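Local coordinates for protein ferritin heavy chain (Trichoplusia ni, PDB 1Z6O) that oxidises ferrous iron with dioxygen and, with the light chain in a secreted 24-subunit shell, stores it as ferric mineral, at residues G43-F46 and S47-V50; G55-Q58 and L59-A63; E66-E69 and H70-L74; L109-A112 and L113-S117; F180-D183 and K184-G188. All coordinates share one frame; numbering follows the deposited sequence.

Contact 1: G43-F46 and S47-V50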
loop_
_atom_site.group_PDB
_atom_site.type_symbol
_atom_site.label_atom_id
_atom_site.label_comp_id
_atom_site.label_asym_id
_atom_site.label_seq_id
_atom_site.Cartn_x
_atom_site.Cartn_y
_atom_site.Cartn_z
ATOM N N GLY M 43 -31.848 -11.321 -36.785
ATOM C CA GLY M 43 -31.278 -10.140 -36.146
ATOM C C GLY M 43 -31.648 -8.885 -36.931
ATOM O O GLY M 43 -32.012 -7.852 -36.359
ATOM N N ALA M 44 -31.557 -8.971 -38.254
ATOM C CA ALA M 44 -31.894 -7.836 -39.119
ATOM C C ALA M 44 -33.366 -7.434 -38.951
ATOM O O ALA M 44 -33.694 -6.249 -38.890
ATOM C CB ALA M 44 -31.627 -8.205 -40.591
ATOM N N HIS M 45 -34.254 -8.421 -38.889
ATOM C CA HIS M 45 -35.682 -8.131 -38.740
ATOM C C HIS M 45 -35.993 -7.380 -37.445
ATOM O O HIS M 45 -36.701 -6.373 -37.458
ATOM C CB HIS M 45 -36.501 -9.432 -38.768
ATOM C CG HIS M 45 -37.955 -9.230 -38.454
ATOM N ND1 HIS M 45 -38.870 -8.811 -39.398
ATOM C CD2 HIS M 45 -38.639 -9.344 -37.289
ATOM C CE1 HIS M 45 -40.056 -8.675 -38.828
ATOM N NE2 HIS M 45 -39.944 -8.993 -37.549
ATOM N N PHE M 46 -35.472 -7.861 -36.322
ATOM C CA PHE M 46 -35.770 -7.193 -35.061
ATOM C C PHE M 46 -35.041 -5.873 -34.863
ATOM O O PHE M 46 -35.347 -5.130 -33.930
ATOM C CB PHE M 46 -35.551 -8.159 -33.881
ATOM C CG PHE M 46 -36.573 -9.273 -33.848
ATOM C CD1 PHE M 46 -36.271 -10.531 -34.360
ATOM C CD2 PHE M 46 -37.877 -9.019 -33.405
ATOM C CE1 PHE M 46 -37.255 -11.531 -34.444
ATOM C CE2 PHE M 46 -38.876 -10.007 -33.481
ATOM C CZ PHE M 46 -38.564 -11.263 -34.001
ATOM N N SER M 47 -34.095 -5.576 -35.756
ATOM C CA SER M 47 -33.363 -4.309 -35.719
ATOM C C SER M 47 -34.147 -3.199 -36.439
ATOM O O SER M 47 -33.822 -2.023 -36.289
ATOM C CB SER M 47 -31.997 -4.446 -36.411
ATOM O OG SER M 47 -31.144 -5.305 -35.677
ATOM N N LYS M 48 -35.157 -3.558 -37.231
ATOM C CA LYS M 48 -35.929 -2.540 -37.964
ATOM C C LYS M 48 -36.599 -1.532 -37.038
ATOM O O LYS M 48 -37.080 -1.891 -35.961
ATOM C CB LYS M 48 -37.006 -3.187 -38.845
ATOM C CG LYS M 48 -36.449 -4.085 -39.943
ATOM C CD LYS M 48 -37.514 -4.442 -40.986
ATOM C CE LYS M 48 -38.726 -5.096 -40.370
ATOM N NZ LYS M 48 -39.717 -5.505 -41.413
ATOM N N ASP M 49 -36.650 -0.272 -37.471
ATOM C CA ASP M 49 -37.261 0.776 -36.655
ATOM C C ASP M 49 -38.729 0.492 -36.340
ATOM O O ASP M 49 -39.212 0.825 -35.250
ATOM C CB ASP M 49 -37.124 2.149 -37.347
ATOM C CG ASP M 49 -37.728 2.176 -38.763
ATOM O OD1 ASP M 49 -38.286 1.149 -39.236
ATOM O OD2 ASP M 49 -37.639 3.241 -39.415
ATOM N N VAL M 50 -39.440 -0.128 -37.278
ATOM C CA VAL M 50 -40.848 -0.436 -37.047
ATOM C C VAL M 50 -41.090 -1.697 -36.216
ATOM O O VAL M 50 -42.229 -1.992 -35.872
ATOM C CB VAL M 50 -41.636 -0.540 -38.377
ATOM C CG1 VAL M 50 -41.608 0.816 -39.085
ATOM C CG2 VAL M 50 -41.050 -1.633 -39.271
HETATM O O HOH W 1 -38.323 -8.076 -42.012
#
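The His45 ring meets Lys48 with its ND1 side, where Lys48 CE comes within 3.8 Å of His45 ND1 at an oblique angle. At the edge of the imidazole, in its plane, lie Phe46 CD1 and a water; one face of the Phe46 ring in turn takes His45 CD2 over its centre. That water joins the two segments: it sits 2.8 Å from His45 ND1 and accepts a hydrogen bond of 3.0 Å from Lys48 NZ. The lysine gets there by a bend at its third torsion (chi3 -56°), which folds the end of the chain back over the last helical turn. With its hydroxyl beside its own N (chi1 -67°), Ser47 OG donates to Gly43 O at 2.8 Å, from above the carbonyl plane. Bonds of i-to-i+3 type appear at this turn, Ser47 N to Ala44 O and Lys48 N to His45 O, both 3.2 Å. Light chains approach it, and Arg176 of one bonds Ser47 O. Chemically, Gly43 O takes the hydroxyl bond as well as a weak one from Ser47 N, while water joins the polar ends of lysine and histidine and the lysine carbon packs against the ring.

Contact 2: G55-Q58 and L59-A63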
loop_
_atom_site.group_PDB
_atom_site.type_symbol
_atom_site.label_atom_id
_atom_site.label_comp_id
_atom_site.label_asym_id
_atom_site.label_seq_id
_atom_site.Cartn_x
_atom_site.Cartn_y
_atom_site.Cartn_z
ATOM N N GLY M 55 -33.439 -6.368 -27.882
ATOM C CA GLY M 55 -33.079 -7.547 -27.106
ATOM C C GLY M 55 -33.106 -8.772 -28.011
ATOM O O GLY M 55 -32.176 -9.585 -28.006
ATOM N N PHE M 56 -34.178 -8.918 -28.785
ATOM C CA PHE M 56 -34.275 -10.041 -29.723
ATOM C C PHE M 56 -33.214 -9.917 -30.812
ATOM O O PHE M 56 -32.625 -10.912 -31.219
ATOM C CB PHE M 56 -35.657 -10.094 -30.387
ATOM C CG PHE M 56 -36.707 -10.751 -29.535
ATOM C CD1 PHE M 56 -37.561 -9.993 -28.745
ATOM C CD2 PHE M 56 -36.825 -12.138 -29.514
ATOM C CE1 PHE M 56 -38.531 -10.612 -27.938
ATOM C CE2 PHE M 56 -37.788 -12.767 -28.715
ATOM C CZ PHE M 56 -38.641 -12.002 -27.928
ATOM N N ALA M 57 -32.973 -8.699 -31.296
ATOM C CA ALA M 57 -31.963 -8.519 -32.341
ATOM C C ALA M 57 -30.608 -9.028 -31.860
ATOM O O ALA M 57 -29.934 -9.777 -32.565
ATOM C CB ALA M 57 -31.853 -7.037 -32.740
ATOM N N GLN M 58 -30.211 -8.623 -30.657
ATOM C CA GLN M 58 -28.922 -9.037 -30.105
ATOM C C GLN M 58 -28.882 -10.550 -29.877
ATOM O O GLN M 58 -27.852 -11.195 -30.116
ATOM C CB GLN M 58 -28.662 -8.305 -28.782
ATOM C CG GLN M 58 -27.309 -8.591 -28.134
ATOM C CD GLN M 58 -27.233 -8.047 -26.697
ATOM O OE1 GLN M 58 -27.726 -8.670 -25.751
ATOM N NE2 GLN M 58 -26.635 -6.871 -26.540
ATOM N N LEU M 59 -29.988 -11.108 -29.389
ATOM C CA LEU M 59 -30.069 -12.550 -29.150
ATOM C C LEU M 59 -29.766 -13.308 -30.444
ATOM O O LEU M 59 -28.992 -14.266 -30.454
ATOM C CB LEU M 59 -31.479 -12.942 -28.678
ATOM C CG LEU M 59 -31.749 -14.443 -28.447
ATOM C CD1 LEU M 59 -31.005 -14.899 -27.186
ATOM C CD2 LEU M 59 -33.257 -14.694 -28.277
ATOM N N PHE M 60 -30.373 -12.876 -31.544
ATOM C CA PHE M 60 -30.175 -13.578 -32.803
ATOM C C PHE M 60 -28.860 -13.274 -33.509
ATOM O O PHE M 60 -28.325 -14.143 -34.190
ATOM C CB PHE M 60 -31.401 -13.362 -33.706
ATOM C CG PHE M 60 -32.668 -13.967 -33.133
ATOM C CD1 PHE M 60 -32.676 -15.290 -32.689
ATOM C CD2 PHE M 60 -33.835 -13.217 -33.017
ATOM C CE1 PHE M 60 -33.831 -15.862 -32.135
ATOM C CE2 PHE M 60 -34.996 -13.776 -32.467
ATOM C CZ PHE M 60 -34.991 -15.103 -32.024
ATOM N N PHE M 61 -28.324 -12.061 -33.361
ATOM C CA PHE M 61 -27.009 -11.786 -33.953
ATOM C C PHE M 61 -25.988 -12.643 -33.180
ATOM O O PHE M 61 -25.052 -13.175 -33.772
ATOM C CB PHE M 61 -26.632 -10.299 -33.837
ATOM C CG PHE M 61 -27.271 -9.422 -34.894
ATOM C CD1 PHE M 61 -27.878 -8.216 -34.546
ATOM C CD2 PHE M 61 -27.244 -9.793 -36.239
ATOM C CE1 PHE M 61 -28.450 -7.384 -35.528
ATOM C CE2 PHE M 61 -27.813 -8.971 -37.228
ATOM C CZ PHE M 61 -28.418 -7.760 -36.866
ATOM N N ASP M 62 -26.159 -12.770 -31.860
ATOM C CA ASP M 62 -25.248 -13.608 -31.066
ATOM C C ASP M 62 -25.356 -15.060 -31.545
ATOM O O ASP M 62 -24.346 -15.755 -31.667
ATOM C CB ASP M 62 -25.586 -13.575 -29.560
ATOM C CG ASP M 62 -25.211 -12.253 -28.893
ATOM O OD1 ASP M 62 -24.502 -11.439 -29.518
ATOM O OD2 ASP M 62 -25.623 -12.032 -27.734
ATOM N N ALA M 63 -26.581 -15.521 -31.799
ATOM C CA ALA M 63 -26.785 -16.895 -32.276
ATOM C C ALA M 63 -26.128 -17.098 -33.640
ATOM O O ALA M 63 -25.581 -18.167 -33.916
ATOM C CB ALA M 63 -28.286 -17.219 -32.370
#
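Four i-to-i+4 bonds between Gly55-Gln58 and Leu59-Asp62, such as Phe60 N to Phe56 O at 3.0 Å with an N-H...O angle of 160°, make this a regular stretch of alpha helix. Upon that frame Phe56 and Phe60, one turn apart, project in a common direction as neighbours. Phe60 CE2 reaches the edge of the Phe56 ring, near its plane, at 3.8 Å from Phe56 CD2, so the rings meet without stacking. With CG beside the backbone N (chi1 -64°), the Phe60 ring swings back along the helix, and Phe60 CD2 lies 3.2 Å from Phe56 O. Leu59 CD2 lies over one face of the same ring, toward the rim. Replacing Phe60 by an alanine would take away the ring that meets the Phe56 edge and lies under Leu59 CD2, and would probably open a gap toward helix 105-132. Phe61 also leans back, its CD1 3.3 Å from Ala57 O and its CE1 4.4 Å from Ala57 CB. On the exposed side Gln58 and Asp62 run alongside each other, amide and carboxylate 14° from parallel, with Gln58 CG 3.9 Å from Asp62 OD2. The aromatic side chains meet the neighbouring helices: Phe60 packs on Met42 of helix 19-47 and Ala108 of helix 105-132, Phe56 on Leu109 of the latter and on Leu186 of helix 175-186.

Contact 3: E66-E69 and H70-L74. With FE (Fe (III) ion), chain B.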
loop_
_atom_site.group_PDB
_atom_site.type_symbol
_atom_site.label_atom_id
_atom_site.label_comp_id
_atom_site.label_asym_id
_atom_site.label_seq_id
_atom_site.Cartn_x
_atom_site.Cartn_y
_atom_site.Cartn_z
ATOM N N GLU M 66 -22.481 -17.589 -33.102
ATOM C CA GLU M 66 -22.240 -18.887 -32.481
ATOM C C GLU M 66 -22.312 -20.008 -33.537
ATOM O O GLU M 66 -21.511 -20.942 -33.507
ATOM C CB GLU M 66 -23.274 -19.145 -31.380
ATOM C CG GLU M 66 -22.963 -20.346 -30.511
ATOM C CD GLU M 66 -21.819 -20.084 -29.532
ATOM O OE1 GLU M 66 -20.706 -19.711 -29.974
ATOM O OE2 GLU M 66 -22.036 -20.254 -28.312
ATOM N N GLU M 67 -23.267 -19.935 -34.462
ATOM C CA GLU M 67 -23.365 -20.981 -35.493
ATOM C C GLU M 67 -22.127 -20.941 -36.396
ATOM O O GLU M 67 -21.653 -21.977 -36.871
ATOM C CB GLU M 67 -24.632 -20.816 -36.346
ATOM C CG GLU M 67 -25.956 -21.075 -35.593
ATOM C CD GLU M 67 -26.002 -22.447 -34.893
ATOM O OE1 GLU M 67 -25.393 -23.410 -35.409
ATOM O OE2 GLU M 67 -26.662 -22.568 -33.832
ATOM N N ARG M 68 -21.616 -19.743 -36.656
ATOM C CA ARG M 68 -20.403 -19.620 -37.463
ATOM C C ARG M 68 -19.263 -20.313 -36.705
ATOM O O ARG M 68 -18.432 -20.996 -37.310
ATOM C CB ARG M 68 -20.078 -18.139 -37.702
ATOM C CG ARG M 68 -18.722 -17.869 -38.359
ATOM C CD ARG M 68 -18.620 -16.374 -38.759
ATOM N NE ARG M 68 -17.307 -16.019 -39.308
ATOM C CZ ARG M 68 -16.258 -15.652 -38.579
ATOM N NH1 ARG M 68 -15.106 -15.349 -39.176
ATOM N NH2 ARG M 68 -16.362 -15.573 -37.256
ATOM N N GLU M 69 -19.212 -20.140 -35.385
ATOM C CA GLU M 69 -18.167 -20.806 -34.592
ATOM C C GLU M 69 -18.342 -22.337 -34.660
ATOM O O GLU M 69 -17.357 -23.071 -34.666
ATOM C CB GLU M 69 -18.216 -20.380 -33.116
ATOM C CG GLU M 69 -17.855 -18.915 -32.839
ATOM C CD GLU M 69 -16.428 -18.555 -33.259
ATOM O OE1 GLU M 69 -15.513 -19.385 -33.053
ATOM O OE2 GLU M 69 -16.220 -17.436 -33.782
ATOM N N HIS M 70 -19.585 -22.822 -34.679
ATOM C CA HIS M 70 -19.820 -24.274 -34.770
ATOM C C HIS M 70 -19.252 -24.797 -36.086
ATOM O O HIS M 70 -18.630 -25.862 -36.126
ATOM C CB HIS M 70 -21.323 -24.614 -34.725
ATOM C CG HIS M 70 -21.965 -24.357 -33.399
ATOM N ND1 HIS M 70 -23.330 -24.459 -33.200
ATOM C CD2 HIS M 70 -21.436 -23.986 -32.207
ATOM C CE1 HIS M 70 -23.610 -24.156 -31.945
ATOM N NE2 HIS M 70 -22.479 -23.866 -31.321
ATOM N N ALA M 71 -19.494 -24.067 -37.173
ATOM C CA ALA M 71 -18.966 -24.483 -38.468
ATOM C C ALA M 71 -17.435 -24.544 -38.398
ATOM O O ALA M 71 -16.816 -25.500 -38.872
ATOM C CB ALA M 71 -19.393 -23.498 -39.557
ATOM N N MET M 72 -16.825 -23.523 -37.806
ATOM C CA MET M 72 -15.366 -23.491 -37.692
ATOM C C MET M 72 -14.825 -24.658 -36.864
ATOM O O MET M 72 -13.769 -25.212 -37.189
ATOM C CB MET M 72 -14.904 -22.154 -37.075
ATOM C CG MET M 72 -15.117 -20.953 -37.998
ATOM S SD MET M 72 -14.831 -19.308 -37.235
ATOM C CE MET M 72 -13.851 -19.740 -35.759
ATOM N N LYS M 73 -15.528 -25.036 -35.795
ATOM C CA LYS M 73 -15.064 -26.158 -34.975
ATOM C C LYS M 73 -15.075 -27.473 -35.758
ATOM O O LYS M 73 -14.176 -28.298 -35.594
ATOM C CB LYS M 73 -15.925 -26.329 -33.713
ATOM C CG LYS M 73 -15.723 -25.238 -32.666
ATOM C CD LYS M 73 -16.649 -25.449 -31.464
ATOM C CE LYS M 73 -16.363 -26.776 -30.768
ATOM N NZ LYS M 73 -17.238 -27.022 -29.583
ATOM N N LEU M 74 -16.094 -27.680 -36.589
ATOM C CA LEU M 74 -16.169 -28.912 -37.384
ATOM C C LEU M 74 -15.054 -28.922 -38.425
ATOM O O LEU M 74 -14.444 -29.961 -38.686
ATOM C CB LEU M 74 -17.536 -29.018 -38.072
ATOM C CG LEU M 74 -18.713 -29.174 -37.092
ATOM C CD1 LEU M 74 -20.029 -29.082 -37.868
ATOM C CD2 LEU M 74 -18.617 -30.527 -36.354
HETATM FE FE FE B . -24.743 -25.137 -34.496
HETATM O O HOH W 2 -26.545 -25.228 -33.520
HETATM O O HOH W 3 -24.383 -27.109 -34.068
#
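The ferric ion is held by His70 ND1 at 2.0 Å and Glu67 OE1 at 2.1 Å, with two waters and Glu32 of helix 19-47 completing the ligands in this structure. Glu67 and His70 stand nearly one turn apart, their carboxylate and imidazole planes perpendicular (90°), and OE1 and ND1 both reach the same iron. A bend at the second torsion of Glu67 (chi2 -54°) brings its end round to the metal, where Glu67 OE2 accepts a hydrogen bond of 2.7 Å from a water that is itself a ligand. The imidazole is backed on one face by Glu66 O, and Glu66 CG lies 3.6 Å from His70 NE2. On another side of the helix, Met72 SD sits over one face of the Arg68 guanidinium, 4.0 Å from Arg68 NH2, while Met72 CE is 3.2 Å from Glu69 OE1. Putting an alanine in place of Met72 would probably leave that guanidinium face without its sulfur neighbour, though Arg68 would keep its salt bridge to Asp81 of a light chain. Glu-x-x-His on one helix is characteristic of the diiron ferroxidase centre in the four-helix bundle of ferritin heavy chains; here a single ferric ion is seen at the site.

Contact 4: L109-A112 and L113-S117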
loop_
_atom_site.group_PDB
_atom_site.type_symbol
_atom_site.label_atom_id
_atom_site.label_comp_id
_atom_site.label_asym_id
_atom_site.label_seq_id
_atom_site.Cartn_x
_atom_site.Cartn_y
_atom_site.Cartn_z
ATOM N N LEU M 109 -38.842 -17.181 -31.945
ATOM C CA LEU M 109 -38.312 -18.154 -30.982
ATOM C C LEU M 109 -38.716 -19.578 -31.375
ATOM O O LEU M 109 -37.919 -20.514 -31.254
ATOM C CB LEU M 109 -38.820 -17.849 -29.563
ATOM C CG LEU M 109 -38.230 -16.593 -28.904
ATOM C CD1 LEU M 109 -39.026 -16.248 -27.641
ATOM C CD2 LEU M 109 -36.746 -16.832 -28.566
ATOM N N GLU M 110 -39.954 -19.751 -31.840
ATOM C CA GLU M 110 -40.410 -21.083 -32.245
ATOM C C GLU M 110 -39.684 -21.547 -33.498
ATOM O O GLU M 110 -39.393 -22.735 -33.656
ATOM C CB GLU M 110 -41.929 -21.086 -32.478
ATOM C CG GLU M 110 -42.722 -20.898 -31.171
ATOM C CD GLU M 110 -44.234 -21.048 -31.371
ATOM O OE1 GLU M 110 -44.713 -20.841 -32.501
ATOM O OE2 GLU M 110 -44.949 -21.353 -30.397
ATOM N N HIS M 111 -39.398 -20.615 -34.399
ATOM C CA HIS M 111 -38.663 -20.966 -35.611
ATOM C C HIS M 111 -37.232 -21.362 -35.187
ATOM O O HIS M 111 -36.690 -22.360 -35.662
ATOM C CB HIS M 111 -38.614 -19.766 -36.577
ATOM C CG HIS M 111 -37.899 -20.053 -37.864
ATOM N ND1 HIS M 111 -37.595 -19.072 -38.782
ATOM C CD2 HIS M 111 -37.419 -21.210 -38.381
ATOM C CE1 HIS M 111 -36.958 -19.610 -39.808
ATOM N NE2 HIS M 111 -36.838 -20.905 -39.590
ATOM N N ALA M 112 -36.617 -20.586 -34.293
ATOM C CA ALA M 112 -35.263 -20.922 -33.827
ATOM C C ALA M 112 -35.255 -22.308 -33.162
ATOM O O ALA M 112 -34.341 -23.108 -33.376
ATOM C CB ALA M 112 -34.760 -19.873 -32.827
ATOM N N LEU M 113 -36.265 -22.585 -32.344
ATOM C CA LEU M 113 -36.345 -23.886 -31.670
ATOM C C LEU M 113 -36.410 -25.015 -32.709
ATOM O O LEU M 113 -35.751 -26.043 -32.572
ATOM C CB LEU M 113 -37.582 -23.936 -30.759
ATOM C CG LEU M 113 -37.892 -25.254 -30.026
ATOM C CD1 LEU M 113 -36.681 -25.700 -29.188
ATOM C CD2 LEU M 113 -39.126 -25.042 -29.122
ATOM N N SER M 114 -37.206 -24.813 -33.753
ATOM C CA SER M 114 -37.337 -25.806 -34.817
ATOM C C SER M 114 -36.018 -25.971 -35.595
ATOM O O SER M 114 -35.648 -27.082 -35.977
ATOM C CB SER M 114 -38.476 -25.383 -35.762
ATOM O OG SER M 114 -38.504 -26.209 -36.903
ATOM N N MET M 115 -35.310 -24.869 -35.836
ATOM C CA MET M 115 -34.016 -24.933 -36.524
ATOM C C MET M 115 -33.031 -25.732 -35.657
ATOM O O MET M 115 -32.285 -26.570 -36.160
ATOM C CB MET M 115 -33.414 -23.527 -36.722
ATOM C CG MET M 115 -34.176 -22.590 -37.651
ATOM S SD MET M 115 -33.518 -20.870 -37.510
ATOM C CE MET M 115 -31.722 -21.208 -37.770
ATOM N N GLU M 116 -33.009 -25.454 -34.355
ATOM C CA GLU M 116 -32.090 -26.160 -33.457
ATOM C C GLU M 116 -32.439 -27.645 -33.396
ATOM O O GLU M 116 -31.560 -28.500 -33.391
ATOM C CB GLU M 116 -32.128 -25.554 -32.045
ATOM C CG GLU M 116 -31.537 -24.139 -31.965
ATOM C CD GLU M 116 -30.115 -24.048 -32.537
ATOM O OE1 GLU M 116 -29.344 -25.023 -32.403
ATOM O OE2 GLU M 116 -29.759 -22.994 -33.115
ATOM N N SER M 117 -33.733 -27.936 -33.351
ATOM C CA SER M 117 -34.221 -29.311 -33.318
ATOM C C SER M 117 -33.735 -30.055 -34.589
ATOM O O SER M 117 -33.326 -31.224 -34.529
ATOM C CB SER M 117 -35.772 -29.280 -33.230
ATOM O OG SER M 117 -36.298 -30.585 -33.225
#
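Met115 crosses the imidazole of His111 one turn on, its sulfur over one face of the ring in a Met-aromatic contact: Met115 SD is 4.1 Å from the His111 ring centroid and 20° off the normal. The thioether does not sit centrally but toward the rim, with Met115 SD 3.9 Å from His111 NE2. Closer still, Met115 CG comes to 3.6 Å from His111 CD2. Two different first torsions produce the overlap: the histidine places CG trans to its backbone N (chi1 -179°), whereas the methionine keeps its own CG beside N (chi1 -66°), leading the chain back along the helix. The ring's orientation is fixed further by Trp102, which hydrogen-bonds to His111 ND1 and meets the ring. Beneath the pair, Met115 N donates to His111 O at 2.9 Å, one of four consecutive helical bonds. Glu116, probably a ligand of a second iron that is not bound here, is directed to another side of the helix, and its carboxylate is held by Tyr39 and Gln153. Across the bundle, Met115 and His111 both pack on Met42 of helix 19-47, Ala112 touches Tyr39 of that helix and Leu160 of helix 139-168, and Leu109 reaches Phe56 and Leu59 of helix 54-80.

Contact 5: F180-D183 and K184-G188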
loop_
_atom_site.group_PDB
_atom_site.type_symbol
_atom_site.label_atom_id
_atom_site.label_comp_id
_atom_site.label_asym_id
_atom_site.label_seq_id
_atom_site.Cartn_x
_atom_site.Cartn_y
_atom_site.Cartn_z
ATOM N N PHE M 180 -42.519 -6.131 -25.047
ATOM C CA PHE M 180 -41.621 -5.026 -24.723
ATOM C C PHE M 180 -40.790 -5.345 -23.474
ATOM O O PHE M 180 -39.568 -5.178 -23.465
ATOM C CB PHE M 180 -42.421 -3.737 -24.473
ATOM C CG PHE M 180 -41.562 -2.568 -24.060
ATOM C CD1 PHE M 180 -40.958 -1.755 -25.023
ATOM C CD2 PHE M 180 -41.343 -2.292 -22.711
ATOM C CE1 PHE M 180 -40.146 -0.675 -24.643
ATOM C CE2 PHE M 180 -40.529 -1.211 -22.314
ATOM C CZ PHE M 180 -39.931 -0.403 -23.285
ATOM N N ILE M 181 -41.456 -5.796 -22.413
ATOM C CA ILE M 181 -40.762 -6.117 -21.169
ATOM C C ILE M 181 -39.808 -7.301 -21.359
ATOM O O ILE M 181 -38.662 -7.272 -20.904
ATOM C CB ILE M 181 -41.783 -6.450 -20.049
ATOM C CG1 ILE M 181 -42.548 -5.172 -19.666
ATOM C CG2 ILE M 181 -41.061 -7.040 -18.816
ATOM C CD1 ILE M 181 -43.744 -5.430 -18.743
ATOM N N PHE M 182 -40.287 -8.341 -22.030
ATOM C CA PHE M 182 -39.476 -9.536 -22.274
ATOM C C PHE M 182 -38.213 -9.162 -23.062
ATOM O O PHE M 182 -37.108 -9.638 -22.769
ATOM C CB PHE M 182 -40.308 -10.553 -23.062
ATOM C CG PHE M 182 -39.651 -11.904 -23.207
ATOM C CD1 PHE M 182 -39.882 -12.910 -22.268
ATOM C CD2 PHE M 182 -38.813 -12.169 -24.288
ATOM C CE1 PHE M 182 -39.282 -14.177 -22.408
ATOM C CE2 PHE M 182 -38.206 -13.433 -24.439
ATOM C CZ PHE M 182 -38.444 -14.434 -23.498
ATOM N N ASP M 183 -38.386 -8.300 -24.058
ATOM C CA ASP M 183 -37.280 -7.839 -24.900
ATOM C C ASP M 183 -36.219 -7.121 -24.066
ATOM O O ASP M 183 -35.022 -7.346 -24.248
ATOM C CB ASP M 183 -37.810 -6.882 -25.985
ATOM C CG ASP M 183 -36.704 -6.342 -26.893
ATOM O OD1 ASP M 183 -36.149 -7.133 -27.684
ATOM O OD2 ASP M 183 -36.386 -5.130 -26.816
ATOM N N LYS M 184 -36.642 -6.254 -23.146
ATOM C CA LYS M 184 -35.660 -5.546 -22.330
ATOM C C LYS M 184 -34.975 -6.506 -21.357
ATOM O O LYS M 184 -33.794 -6.336 -21.045
ATOM C CB LYS M 184 -36.317 -4.365 -21.597
ATOM C CG LYS M 184 -36.962 -3.362 -22.564
ATOM C CD LYS M 184 -36.002 -2.986 -23.698
ATOM C CE LYS M 184 -36.705 -2.229 -24.829
ATOM N NZ LYS M 184 -37.733 -3.077 -25.515
ATOM N N LYS M 185 -35.703 -7.515 -20.882
ATOM C CA LYS M 185 -35.093 -8.515 -19.993
ATOM C C LYS M 185 -33.973 -9.247 -20.757
ATOM O O LYS M 185 -32.976 -9.646 -20.162
ATOM C CB LYS M 185 -36.121 -9.549 -19.528
ATOM C CG LYS M 185 -37.205 -9.016 -18.612
ATOM C CD LYS M 185 -36.701 -8.862 -17.211
ATOM C CE LYS M 185 -37.841 -8.558 -16.245
ATOM N NZ LYS M 185 -37.304 -8.576 -14.849
ATOM N N LEU M 186 -34.130 -9.437 -22.067
ATOM C CA LEU M 186 -33.072 -10.099 -22.841
ATOM C C LEU M 186 -31.802 -9.253 -22.798
ATOM O O LEU M 186 -30.702 -9.775 -22.942
ATOM C CB LEU M 186 -33.486 -10.311 -24.305
ATOM C CG LEU M 186 -34.601 -11.343 -24.543
ATOM C CD1 LEU M 186 -35.025 -11.316 -26.015
ATOM C CD2 LEU M 186 -34.114 -12.741 -24.141
ATOM N N LEU M 187 -31.956 -7.946 -22.606
ATOM C CA LEU M 187 -30.806 -7.044 -22.525
ATOM C C LEU M 187 -30.332 -6.890 -21.082
ATOM O O LEU M 187 -29.407 -6.130 -20.812
ATOM C CB LEU M 187 -31.171 -5.653 -23.058
ATOM C CG LEU M 187 -31.517 -5.537 -24.537
ATOM C CD1 LEU M 187 -32.056 -4.142 -24.821
ATOM C CD2 LEU M 187 -30.273 -5.826 -25.381
ATOM N N GLY M 188 -30.976 -7.590 -20.156
ATOM C CA GLY M 188 -30.590 -7.483 -18.758
ATOM C C GLY M 188 -31.160 -6.233 -18.103
ATOM O O GLY M 188 -30.672 -5.784 -17.069
#
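Lys184 folds back over the preceding turn to put its ammonium over a face of the Phe180 ring, a cation-pi contact with Lys184 NZ 3.9 Å from the centroid and 29° off the normal. Two bends in the lysine make this possible, at chi2 (-49°) and chi4 (-64°). Lys184 NZ also forms a 2.8 Å salt bridge with Asp183 OD2, which offers its anti lone pair, and a weak bond to Phe180 O. Charge and aromatic face thus share one ammonium, and Tyr207 of a light chain adds a further cation-pi partner. Helix 175-186, the short fifth helix that follows the ferritin four-helix bundle, ends here in a Schellman motif: Gly188 has positive phi, Gly188 N bonds to Lys185 O at 2.9 Å, and Leu187 N to Lys184 O at 2.9 Å. A side chain in place of the glycine hydrogen would collide with the carbonyl oxygen of Leu187. On another side, Leu186 meets the Phe182 ring obliquely, with Leu186 CD1 4.1 Å from Phe182 CE2. Lys185 runs out to Asp190, and Glu206 of a light chain also pairs with it. Asp183 OD1 accepts from Phe56 N, at the start of helix 54-80.

Overall arrangement
All five contacts are local and lie in series along the chain, so none encloses a long loop and none nests in or crosses another. Contact 1 ends helix 19-47 and turns into the loop before helix 54-80, which carries contact 2 and then contact 3, their centres about 17 Å apart. Contact 1 touches contact 2 where Ser47 meets Phe61 and Ala57. Helix 105-132 follows with contact 4, which packs on contact 2 through Leu109 and meets contact 3 where the carboxylates of Glu116 and Glu67 come close beside the iron. Contact 5 closes helix 175-186 and reaches contact 2 through Asp183 at the start of helix 54-80, joining the C-terminal helix to the bundle.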